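BH2414 protein (Bacillus halodurans, PDB 3ON1) is of unknown function but, as a member of the L7Ae/L30e/S12e/Gadd45 ribosomal protein family, may bind RNA. Local coordinates at residues Val35-Leu40 with Gln60-Val65; Ile39-Ala44 with Glu80-Gly85. One frame throughout, in Å; residues are numbered along the deposited sequence. Where two conformers were deposited one is given.

Contact 1. Residues Val35-Leu40 with Gln60-Val65; sequences VTLVIL and QIPVKV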
loop_
_atom_site.group_PDB
_atom_site.type_symbol
_atom_site.label_atom_id
_atom_site.label_comp_id
_atom_site.label_asym_id
_atom_site.label_seq_id
_atom_site.Cartn_x
_atom_site.Cartn_y
_atom_site.Cartn_z
ATOM N N VAL A 35 -7.810 -1.243 -6.866
ATOM C CA VAL A 35 -6.504 -0.865 -6.291
ATOM C C VAL A 35 -5.432 -0.796 -7.379
ATOM O O VAL A 35 -5.318 -1.706 -8.203
ATOM C CB VAL A 35 -6.103 -1.841 -5.143
ATOM C CG1 VAL A 35 -4.619 -1.757 -4.809
ATOM C CG2 VAL A 35 -6.917 -1.536 -3.900
ATOM N N THR A 36 -4.669 0.298 -7.393
ATOM C CA THR A 36 -3.642 0.503 -8.423
ATOM C C THR A 36 -2.203 0.507 -7.896
ATOM O O THR A 36 -1.251 0.654 -8.668
ATOM C CB THR A 36 -3.916 1.761 -9.280
ATOM O OG1 THR A 36 -4.402 2.831 -8.450
ATOM C CG2 THR A 36 -4.931 1.441 -10.364
ATOM N N LEU A 37 -2.053 0.355 -6.581
ATOM C CA LEU A 37 -0.738 0.191 -5.955
ATOM C C LEU A 37 -0.926 -0.489 -4.618
ATOM O O LEU A 37 -1.850 -0.157 -3.871
ATOM C CB LEU A 37 -0.029 1.542 -5.750
ATOM C CG LEU A 37 1.246 1.582 -4.886
ATOM C CD1 LEU A 37 2.426 0.875 -5.557
ATOM C CD2 LEU A 37 1.635 3.009 -4.562
ATOM N N VAL A 38 -0.047 -1.439 -4.319
ATOM C CA VAL A 38 -0.007 -2.047 -2.994
ATOM C C VAL A 38 1.317 -1.698 -2.329
ATOM O O VAL A 38 2.379 -1.818 -2.931
ATOM C CB VAL A 38 -0.225 -3.577 -3.059
ATOM C CG1 VAL A 38 0.013 -4.223 -1.696
ATOM C CG2 VAL A 38 -1.643 -3.874 -3.548
ATOM N N ILE A 39 1.226 -1.218 -1.095
ATOM C CA ILE A 39 2.395 -0.953 -0.268
ATOM C C ILE A 39 2.435 -1.978 0.851
ATOM O O ILE A 39 1.469 -2.125 1.601
ATOM C CB ILE A 39 2.379 0.485 0.289
ATOM C CG1 ILE A 39 2.547 1.491 -0.858
ATOM C CG2 ILE A 39 3.480 0.670 1.341
ATOM C CD1 ILE A 39 2.198 2.932 -0.493
ATOM N N LEU A 40 3.549 -2.698 0.939
ATOM C CA LEU A 40 3.735 -3.714 1.967
ATOM C C LEU A 40 4.807 -3.262 2.930
ATOM O O LEU A 40 5.865 -2.813 2.509
ATOM C CB LEU A 40 4.195 -5.029 1.341
ATOM C CG LEU A 40 3.244 -5.910 0.548
ATOM C CD1 LEU A 40 4.048 -7.029 -0.082
ATOM C CD2 LEU A 40 2.177 -6.469 1.464
ATOM N N GLN A 60 -0.783 -7.285 -12.679
ATOM C CA GLN A 60 0.167 -6.228 -13.069
ATOM C C GLN A 60 -0.059 -4.932 -12.290
ATOM O O GLN A 60 -0.089 -3.831 -12.853
ATOM C CB GLN A 60 0.188 -6.011 -14.594
ATOM C CG GLN A 60 0.831 -7.176 -15.338
ATOM C CD GLN A 60 0.834 -7.022 -16.852
ATOM O OE1 GLN A 60 -0.005 -6.327 -17.434
ATOM N NE2 GLN A 60 1.775 -7.698 -17.502
ATOM N N ILE A 61 -0.229 -5.097 -10.983
ATOM C CA ILE A 61 -0.337 -3.983 -10.053
ATOM C C ILE A 61 1.005 -3.856 -9.330
ATOM O O ILE A 61 1.504 -4.841 -8.774
ATOM C CB ILE A 61 -1.489 -4.211 -9.038
ATOM C CG1 ILE A 61 -2.843 -4.323 -9.754
ATOM C CG2 ILE A 61 -1.530 -3.108 -7.984
ATOM C CD1 ILE A 61 -3.219 -3.119 -10.609
ATOM N N PRO A 62 1.605 -2.651 -9.347
ATOM C CA PRO A 62 2.876 -2.481 -8.645
ATOM C C PRO A 62 2.749 -2.746 -7.145
ATOM O O PRO A 62 1.720 -2.425 -6.534
ATOM C CB PRO A 62 3.241 -1.016 -8.913
ATOM C CG PRO A 62 1.965 -0.364 -9.291
ATOM C CD PRO A 62 1.199 -1.417 -10.036
ATOM N N VAL A 63 3.785 -3.365 -6.587
ATOM C CA VAL A 63 3.890 -3.624 -5.155
ATOM C C VAL A 63 5.212 -3.049 -4.677
ATOM O O VAL A 63 6.274 -3.348 -5.243
ATOM C CB VAL A 63 3.865 -5.138 -4.819
ATOM C CG1 VAL A 63 4.008 -5.362 -3.308
ATOM C CG2 VAL A 63 2.597 -5.788 -5.317
ATOM N N LYS A 64 5.149 -2.228 -3.638
ATOM C CA LYS A 64 6.359 -1.705 -3.013
ATOM C C LYS A 64 6.495 -2.304 -1.629
ATOM O O LYS A 64 5.507 -2.448 -0.909
ATOM C CB LYS A 64 6.342 -0.170 -2.932
ATOM C CG LYS A 64 6.138 0.534 -4.266
ATOM C CD LYS A 64 7.231 0.206 -5.267
ATOM C CE LYS A 64 6.833 0.664 -6.658
ATOM N NZ LYS A 64 7.793 0.164 -7.684
ATOM N N VAL A 65 7.717 -2.674 -1.271
ATOM C CA VAL A 65 8.005 -3.150 0.076
ATOM C C VAL A 65 8.862 -2.092 0.758
ATOM O O VAL A 65 10.014 -1.890 0.383
ATOM C CB VAL A 65 8.701 -4.530 0.070
ATOM C CG1 VAL A 65 8.995 -4.985 1.502
ATOM C CG2 VAL A 65 7.834 -5.553 -0.655
#
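Strand residues 37-40 and 63-65 run parallel, their axes 4.7 Å apart at closest approach and inclined by 17°. Lys-64 bonds through its backbone N and O, from successive peptide units: its N donates to Val-38 O nearly along the C=O axis, while its O receives Leu-40 N at 2.7 Å, the shortest of the three bonds and almost straight. The ladder starts at Pro-62 O, which takes Val-38 N at 3.0 Å in the carbonyl plane.

Before the strands pair, Ile-61 reaches across to backbone rather than to side chains. With CG1 anti to its carbonyl carbon (chi1 -61°), CD1 comes within 3.5 Å of Val-35 O, and CG2 lies 3.7 Å from Thr-36 C, close to the following peptide nitrogen. An alanine here, without CG2 and CD1, would take away the apolar cover over the peptides of residues 35-37 and would probably loosen the entry to the strand pair. Pro-62 CG lies 3.4 Å from Thr-36 O, and its CB meets Leu-37 CD1, the two side chains crossing at about a right angle.

Beyond them the sheet has two distinct faces. On one, Leu-40 CD1 meets Val-63 CG1 obliquely at 3.6 Å and also leans on Val-65 CG2; helix 46-59 packs here, with Leu-52 on Leu-40 and Leu-53 on Val-63. On the other, Lys-64 CG, anti to its carbonyl carbon, rests on Leu-37 CD1 at 3.9 Å; the bend at chi2 turns the rest of the chain, whose amino group forms a salt bridge with Asp-100 of helix 89-100. A Schellman motif at Gln-60 ends helix 46-59 and returns the chain to the sheet, completing a classic beta-alpha-beta crossover between neighbouring parallel strands.

Contact 2. Residues Ile39-Ala44 with Glu80-Gly85; sequences ILSSDA and ERVVIG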
loop_
_atom_site.group_PDB
_atom_site.type_symbol
_atom_site.label_atom_id
_atom_site.label_comp_id
_atom_site.label_asym_id
_atom_site.label_seq_id
_atom_site.Cartn_x
_atom_site.Cartn_y
_atom_site.Cartn_z
ATOM N N ILE A 39 1.226 -1.218 -1.095
ATOM C CA ILE A 39 2.395 -0.953 -0.268
ATOM C C ILE A 39 2.435 -1.978 0.851
ATOM O O ILE A 39 1.469 -2.125 1.601
ATOM C CB ILE A 39 2.379 0.485 0.289
ATOM C CG1 ILE A 39 2.547 1.491 -0.858
ATOM C CG2 ILE A 39 3.480 0.670 1.341
ATOM C CD1 ILE A 39 2.198 2.932 -0.493
ATOM N N LEU A 40 3.549 -2.698 0.939
ATOM C CA LEU A 40 3.735 -3.714 1.967
ATOM C C LEU A 40 4.807 -3.262 2.930
ATOM O O LEU A 40 5.865 -2.813 2.509
ATOM C CB LEU A 40 4.195 -5.029 1.341
ATOM C CG LEU A 40 3.244 -5.910 0.548
ATOM C CD1 LEU A 40 4.048 -7.029 -0.082
ATOM C CD2 LEU A 40 2.177 -6.469 1.464
ATOM N N SER A 41 4.542 -3.392 4.226
ATOM C CA SER A 41 5.569 -3.148 5.228
ATOM C C SER A 41 6.726 -4.123 5.050
ATOM O O SER A 41 6.501 -5.306 4.769
ATOM C CB SER A 41 4.989 -3.315 6.631
ATOM O OG SER A 41 6.020 -3.201 7.596
ATOM N N SER A 42 7.955 -3.638 5.231
ATOM C CA SER A 42 9.123 -4.532 5.261
ATOM C C SER A 42 8.992 -5.623 6.330
ATOM O O SER A 42 9.593 -6.695 6.205
ATOM C CB SER A 42 10.416 -3.749 5.477
ATOM O OG SER A 42 10.643 -2.840 4.415
ATOM N N ASP A 43 8.188 -5.322 7.354
ATOM C CA ASP A 43 7.913 -6.201 8.494
ATOM C C ASP A 43 6.935 -7.312 8.203
ATOM O O ASP A 43 6.845 -8.274 8.970
ATOM C CB ASP A 43 7.310 -5.387 9.630
ATOM C CG ASP A 43 8.326 -4.579 10.348
ATOM O OD1 ASP A 43 7.951 -3.531 10.904
ATOM O OD2 ASP A 43 9.502 -4.996 10.354
ATOM N N ALA A 44 6.181 -7.158 7.117
ATOM C CA ALA A 44 5.115 -8.095 6.757
ATOM C C ALA A 44 5.709 -9.494 6.736
ATOM O O ALA A 44 6.867 -9.671 6.347
ATOM C CB ALA A 44 4.535 -7.758 5.385
ATOM N N GLU A 80 -0.512 0.574 13.710
ATOM C CA GLU A 80 0.326 -0.253 12.839
ATOM C C GLU A 80 -0.453 -0.806 11.654
ATOM O O GLU A 80 -1.572 -1.300 11.819
ATOM C CB GLU A 80 0.914 -1.421 13.628
ATOM C CG GLU A 80 1.814 -0.996 14.771
ATOM C CD GLU A 80 2.352 -2.162 15.566
ATOM O OE1 GLU A 80 1.870 -3.301 15.365
ATOM O OE2 GLU A 80 3.249 -1.933 16.407
ATOM N N ARG A 81 0.150 -0.744 10.464
ATOM C CA ARG A 81 -0.438 -1.362 9.273
ATOM C C ARG A 81 0.624 -2.107 8.480
ATOM O O ARG A 81 1.763 -1.651 8.385
ATOM C CB ARG A 81 -1.130 -0.316 8.384
ATOM C CG ARG A 81 -2.456 0.227 8.931
ATOM C CD ARG A 81 -3.483 -0.877 9.107
ATOM N NE ARG A 81 -4.788 -0.346 9.499
ATOM C CZ ARG A 81 -5.173 -0.146 10.757
ATOM N NH1 ARG A 81 -4.358 -0.431 11.763
ATOM N NH2 ARG A 81 -6.382 0.337 11.007
ATOM N N VAL A 82 0.278 -3.273 7.931
ATOM C CA VAL A 82 1.234 -4.025 7.101
ATOM C C VAL A 82 0.898 -4.027 5.609
ATOM O O VAL A 82 1.802 -4.046 4.772
ATOM C CB VAL A 82 1.455 -5.486 7.584
ATOM C CG1 VAL A 82 2.372 -5.508 8.791
ATOM C CG2 VAL A 82 0.137 -6.163 7.894
ATOM N N VAL A 83 -0.388 -4.019 5.273
ATOM C CA VAL A 83 -0.784 -4.065 3.861
ATOM C C VAL A 83 -1.704 -2.897 3.559
ATOM O O VAL A 83 -2.761 -2.764 4.170
ATOM C CB VAL A 83 -1.515 -5.387 3.503
ATOM C CG1 VAL A 83 -1.863 -5.415 2.013
ATOM C CG2 VAL A 83 -0.690 -6.603 3.893
ATOM N N ILE A 84 -1.289 -2.060 2.611
ATOM C CA ILE A 84 -2.076 -0.912 2.185
ATOM C C ILE A 84 -2.336 -0.997 0.689
ATOM O O ILE A 84 -1.416 -1.227 -0.099
ATOM C CB ILE A 84 -1.366 0.424 2.517
ATOM C CG1 ILE A 84 -1.172 0.549 4.031
ATOM C CG2 ILE A 84 -2.144 1.621 1.935
ATOM C CD1 ILE A 84 -0.328 1.741 4.469
ATOM N N GLY A 85 -3.595 -0.816 0.311
ATOM C CA GLY A 85 -3.976 -0.704 -1.099
ATOM C C GLY A 85 -4.435 0.705 -1.427
ATOM O O GLY A 85 -5.246 1.289 -0.701
#
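Val-82, Ile-39 and Ile-84 account for most of the surface hidden where the 39-44 and 80-85 segments meet, and each contributes backbone as well as side chain. The two isoleucines form an antiparallel hydrogen-bonded pair: Ile-39 N donates to Ile-84 O at 2.8 Å, and Ile-84 N returns the bond to Ile-39 O at 2.9 Å. Their side chains stand on the same face in the same rotamer, CG1 anti to the carbonyl carbon and CG2 anti to the backbone N, with Ile-39 CB and Ile-84 CB 4.4 Å apart. On that face Ile-39 also touches Val-66.

The pairing places strand 83-86 between strands 37-41 and 19-21, antiparallel to both, in the mixed sheet of strand order 1-4-2-3 that forms the centre of this alpha/beta fold of the L7Ae/L30e family. One step along, Leu-40 and Val-83 make a non-hydrogen-bonded pair on the other face, lying side by side and pointing the same way, with Leu-40 CD2 3.8 Å from Val-83 CG2.

Val-82, whose psi of -34° departs from strand geometry, works at the end of the ladder. Its O accepts Ser-41 N at 2.9 Å in the carbonyl plane and also receives a CA-H...O contact from Leu-40. Its CG1 approaches Ser-41 CB at 4.0 Å, while CG2 occupies the crowded position between backbone N and carbonyl carbon; Ala-44 CB lies 4.4 Å from Val-82 CB. Ser-41 turns its OG anti to its own N (chi1 174°), where it accepts Asp-43 N at 3.0 Å. This ST turn overlaps a type I beta turn from Ser-41 to Ala-44, and Asp-43 OD1 reaches on to the backbone N of Arg-69.

From the N terminus, the chain passes helix 5-15, edge strand 19-21 and helix 23-31 before strand 37-41, from which both contacts start. It then passes through helix 46-59 and returns as strand 63-66, so that contact 1 closes a loop with 19 residues between its segments. After helix 69-75 it comes back as strand 83-86, and contact 2 closes a longer loop, with 35. The loops overlap rather than nest: residues 60-65 lie within the span from 44 to 80, and the contacts share Ile-39 and Leu-40. Strand 37-41 is thus paired along one edge in parallel and along the other antiparallel. Val-65 CG1 touches Ser-42 CA, bringing contact 1 against the turn of contact 2.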